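Local atomic coordinates of putative NAD(P)H-dependent FMN-containing oxidoreductase YwqN (Bacillus subtilis, PDB entry 1RLI), a protein that probably works as an NAD(P)H-dependent oxidoreductase that uses FMN as its cofactor. Residues L92-W97 and Q137-I142. Sequence-based numbering, arbitrary orientation.
Sequences LFIDRW and QQFEHI
Ile-94 reaches Phe-139 and Ile-142 with two different branches. Its terminal methyl CD1 meets the ring of Phe-139 at the edge, near the ring plane, 4.0 Å from Phe-139 CE1. Its other methyl, CG2, faces Ile-142 CG2 at 4.2 Å. In both isoleucines CG1 stands anti to the carbonyl carbon (chi1 -68°) and CG2 anti to the backbone N, which brings the two branch methyls between the helices. Ile-142 CG2 also approaches the six-membered ring of Trp-97 obliquely, with CZ3 4.0 Å away, so that one methyl rests against both Trp-97 and Ile-94. The indole is braced from its own segment: Ile-94 CA lies 4.0 Å above one face, toward the rim, while Phe-93 CZ meets the edge in plane. No hydrogen bond crosses this buried, wholly apolar patch, and the CA atoms of Ile-94 and Ile-142 remain 8.8 Å apart. The looser, polar side lies outside the patch: Asp-95, partly exposed, forms a salt bridge with Lys-91, and the guanidinium of partly exposed Arg-96 hydrogen-bonds to Gln-59. Met-86 touches Ile-94, Phe-139 and Ile-142. Gln-138 hydrogen-bonds to the backbone O of Phe-84 of a second subunit, and that Phe-84 ring meets His-141. The contact joins helix 88-95 and the start of helix 97-100 to helix 133-146 in the flavodoxin-like alpha/beta fold; Phe-93 packs on helix 62-70, and Phe-139 on Phe-150 of strand 149-157, an outer strand of the chain's sheet.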
ATOM      1  N   LEU D  92      14.429  -6.062  14.398  1.00 14.59           N
ATOM      2  CA  LEU D  92      15.845  -6.423  14.480  1.00 15.93           C
ATOM      3  C   LEU D  92      16.045  -7.907  14.164  1.00 16.11           C
ATOM      4  O   LEU D  92      17.086  -8.302  13.608  1.00 15.21           O
ATOM      5  CB  LEU D  92      16.419  -6.082  15.872  1.00 18.42           C
ATOM      6  CG  LEU D  92      17.030  -4.673  15.988  1.00 23.86           C
ATOM      7  CD1 LEU D  92      15.994  -3.599  15.605  1.00 24.88           C
ATOM      8  CD2 LEU D  92      17.557  -4.462  17.409  1.00 24.68           C
ATOM      9  N   PHE D  93      15.047  -8.732  14.500  1.00 13.54           N
ATOM     10  CA  PHE D  93      15.116 -10.174  14.221  1.00 15.03           C
ATOM     11  C   PHE D  93      15.105 -10.412  12.705  1.00 15.40           C
ATOM     12  O   PHE D  93      15.978 -11.091  12.152  1.00 14.18           O
ATOM     13  CB  PHE D  93      13.916 -10.885  14.848  1.00 14.11           C
ATOM     14  CG  PHE D  93      13.867 -12.355  14.541  1.00 14.87           C
ATOM     15  CD1 PHE D  93      14.778 -13.234  15.135  1.00 17.71           C
ATOM     16  CD2 PHE D  93      12.930 -12.854  13.643  1.00 14.46           C
ATOM     17  CE1 PHE D  93      14.749 -14.609  14.831  1.00 17.32           C
ATOM     18  CE2 PHE D  93      12.888 -14.226  13.330  1.00 16.55           C
ATOM     19  CZ  PHE D  93      13.805 -15.104  13.933  1.00 15.76           C
ATOM     20  N   ILE D  94      14.113  -9.845  12.019  1.00 14.40           N
ATOM     21  CA  ILE D  94      14.047 -10.017  10.570  1.00 13.65           C
ATOM     22  C   ILE D  94      15.265  -9.373   9.864  1.00 14.35           C
ATOM     23  O   ILE D  94      15.813  -9.960   8.923  1.00 13.00           O
ATOM     24  CB  ILE D  94      12.689  -9.456  10.027  1.00 15.62           C
ATOM     25  CG1 ILE D  94      11.556 -10.366  10.535  1.00 15.62           C
ATOM     26  CG2 ILE D  94      12.677  -9.402   8.491  1.00 15.35           C
ATOM     27  CD1 ILE D  94      10.127  -9.831  10.256  1.00 17.79           C
ATOM     28  N   ASP D  95      15.711  -8.201  10.319  1.00 12.79           N
ATOM     29  CA  ASP D  95      16.854  -7.554   9.673  1.00 13.89           C
ATOM     30  C   ASP D  95      18.082  -8.481   9.709  1.00 15.44           C
ATOM     31  O   ASP D  95      18.896  -8.470   8.779  1.00 15.28           O
ATOM     32  CB  ASP D  95      17.249  -6.237  10.361  1.00 15.41           C
ATOM     33  CG  ASP D  95      16.347  -5.052   9.985  1.00 19.83           C
ATOM     34  OD1 ASP D  95      15.484  -5.176   9.095  1.00 17.68           O
ATOM     35  OD2 ASP D  95      16.539  -3.981  10.602  1.00 17.80           O
ATOM     36  N   ARG D  96      18.222  -9.253  10.788  1.00 15.17           N
ATOM     37  CA  ARG D  96      19.360 -10.167  10.928  1.00 15.44           C
ATOM     38  C   ARG D  96      19.302 -11.342   9.941  1.00 15.11           C
ATOM     39  O   ARG D  96      20.280 -12.075   9.770  1.00 15.89           O
ATOM     40  CB  ARG D  96      19.486 -10.658  12.383  1.00 17.38           C
ATOM     41  CG  ARG D  96      20.810 -11.373  12.715  1.00 18.99           C
ATOM     42  CD  ARG D  96      21.041 -11.339  14.230  1.00 19.39           C
ATOM     43  NE  ARG D  96      22.161 -12.170  14.664  1.00 20.05           N
ATOM     44  CZ  ARG D  96      22.640 -12.160  15.902  1.00 24.45           C
ATOM     45  NH1 ARG D  96      22.090 -11.353  16.806  1.00 23.69           N
ATOM     46  NH2 ARG D  96      23.648 -12.973  16.237  1.00 24.52           N
ATOM     47  N   TRP D  97      18.166 -11.548   9.270  1.00 14.82           N
ATOM     48  CA  TRP D  97      18.124 -12.611   8.264  1.00 15.50           C
ATOM     49  C   TRP D  97      19.185 -12.289   7.203  1.00 14.63           C
ATOM     50  O   TRP D  97      19.662 -13.171   6.507  1.00 15.46           O
ATOM     51  CB  TRP D  97      16.745 -12.702   7.595  1.00 13.82           C
ATOM     52  CG  TRP D  97      15.684 -13.296   8.480  1.00 14.82           C
ATOM     53  CD1 TRP D  97      15.828 -13.710   9.775  1.00 17.09           C
ATOM     54  CD2 TRP D  97      14.305 -13.479   8.148  1.00 16.20           C
ATOM     55  NE1 TRP D  97      14.616 -14.134  10.270  1.00 18.59           N
ATOM     56  CE2 TRP D  97      13.664 -13.997   9.295  1.00 18.35           C
ATOM     57  CE3 TRP D  97      13.547 -13.244   6.995  1.00 16.05           C
ATOM     58  CZ2 TRP D  97      12.290 -14.283   9.330  1.00 18.52           C
ATOM     59  CZ3 TRP D  97      12.176 -13.525   7.021  1.00 15.29           C
ATOM     60  CH2 TRP D  97      11.562 -14.042   8.190  1.00 16.13           C
ATOM     61  N   GLN D 137       1.612  -5.015   3.839  1.00 11.75           N
ATOM     62  CA  GLN D 137       2.239  -5.013   2.513  1.00 12.82           C
ATOM     63  C   GLN D 137       3.758  -5.124   2.624  1.00 16.02           C
ATOM     64  O   GLN D 137       4.420  -5.675   1.742  1.00 15.39           O
ATOM     65  CB  GLN D 137       1.838  -3.758   1.737  1.00 16.17           C
ATOM     66  CG  GLN D 137       0.348  -3.708   1.457  1.00 20.49           C
ATOM     67  CD  GLN D 137      -0.060  -2.435   0.738  1.00 25.33           C
ATOM     68  OE1 GLN D 137      -0.020  -1.344   1.314  1.00 33.67           O
ATOM     69  NE2 GLN D 137      -0.439  -2.563  -0.523  1.00 26.74           N
ATOM     70  N   GLN D 138       4.310  -4.626   3.724  1.00 13.90           N
ATOM     71  CA  GLN D 138       5.737  -4.729   3.947  1.00 13.95           C
ATOM     72  C   GLN D 138       6.021  -6.214   4.182  1.00 15.41           C
ATOM     73  O   GLN D 138       6.964  -6.767   3.602  1.00 12.47           O
ATOM     74  CB  GLN D 138       6.110  -3.897   5.181  1.00 15.90           C
ATOM     75  CG  GLN D 138       7.589  -3.754   5.458  1.00 19.62           C
ATOM     76  CD  GLN D 138       7.810  -2.762   6.598  1.00 27.91           C
ATOM     77  OE1 GLN D 138       7.462  -3.041   7.746  1.00 28.96           O
ATOM     78  NE2 GLN D 138       8.350  -1.585   6.275  1.00 25.52           N
ATOM     79  N   PHE D 139       5.198  -6.878   4.998  1.00 14.48           N
ATOM     80  CA  PHE D 139       5.409  -8.320   5.250  1.00 15.39           C
ATOM     81  C   PHE D 139       5.308  -9.089   3.935  1.00 15.98           C
ATOM     82  O   PHE D 139       6.059 -10.041   3.710  1.00 15.58           O
ATOM     83  CB  PHE D 139       4.383  -8.876   6.247  1.00 13.76           C
ATOM     84  CG  PHE D 139       4.773  -8.703   7.688  1.00 15.10           C
ATOM     85  CD1 PHE D 139       5.923  -9.322   8.189  1.00 16.08           C
ATOM     86  CD2 PHE D 139       3.991  -7.934   8.558  1.00 16.31           C
ATOM     87  CE1 PHE D 139       6.297  -9.185   9.536  1.00 18.94           C
ATOM     88  CE2 PHE D 139       4.355  -7.787   9.921  1.00 15.36           C
ATOM     89  CZ  PHE D 139       5.511  -8.417  10.406  1.00 17.84           C
ATOM     90  N   GLU D 140       4.386  -8.666   3.067  1.00 13.79           N
ATOM     91  CA  GLU D 140       4.207  -9.303   1.760  1.00 15.82           C
ATOM     92  C   GLU D 140       5.542  -9.277   1.002  1.00 14.07           C
ATOM     93  O   GLU D 140       5.950 -10.303   0.442  1.00 14.20           O
ATOM     94  CB  GLU D 140       3.116  -8.562   0.960  1.00 16.61           C
ATOM     95  CG  GLU D 140       2.931  -9.019  -0.506  1.00 20.95           C
ATOM     96  CD  GLU D 140       1.901  -8.174  -1.280  1.00 27.54           C
ATOM     97  OE1 GLU D 140       1.626  -7.006  -0.895  1.00 29.07           O
ATOM     98  OE2 GLU D 140       1.371  -8.674  -2.301  1.00 26.53           O
ATOM     99  N   HIS D 141       6.212  -8.122   0.972  1.00 12.44           N
ATOM    100  CA  HIS D 141       7.492  -8.026   0.254  1.00 14.76           C
ATOM    101  C   HIS D 141       8.562  -8.873   0.930  1.00 13.45           C
ATOM    102  O   HIS D 141       9.364  -9.511   0.259  1.00 15.27           O
ATOM    103  CB  HIS D 141       7.994  -6.572   0.171  1.00 13.82           C
ATOM    104  CG  HIS D 141       7.188  -5.698  -0.744  1.00 20.63           C
ATOM    105  ND1 HIS D 141       6.824  -6.081  -2.021  1.00 24.17           N
ATOM    106  CD2 HIS D 141       6.697  -4.448  -0.574  1.00 21.36           C
ATOM    107  CE1 HIS D 141       6.139  -5.105  -2.596  1.00 23.55           C
ATOM    108  NE2 HIS D 141       6.048  -4.104  -1.737  1.00 25.52           N
ATOM    109  N   ILE D 142       8.588  -8.858   2.256  1.00 14.21           N
ATOM    110  CA  ILE D 142       9.570  -9.656   2.999  1.00 15.39           C
ATOM    111  C   ILE D 142       9.411 -11.147   2.659  1.00 18.29           C
ATOM    112  O   ILE D 142      10.377 -11.829   2.272  1.00 16.76           O
ATOM    113  CB  ILE D 142       9.383  -9.454   4.529  1.00 13.53           C
ATOM    114  CG1 ILE D 142       9.778  -8.017   4.896  1.00 12.70           C
ATOM    115  CG2 ILE D 142      10.210 -10.492   5.316  1.00 14.94           C
ATOM    116  CD1 ILE D 142       9.438  -7.659   6.366  1.00 13.29           C
TER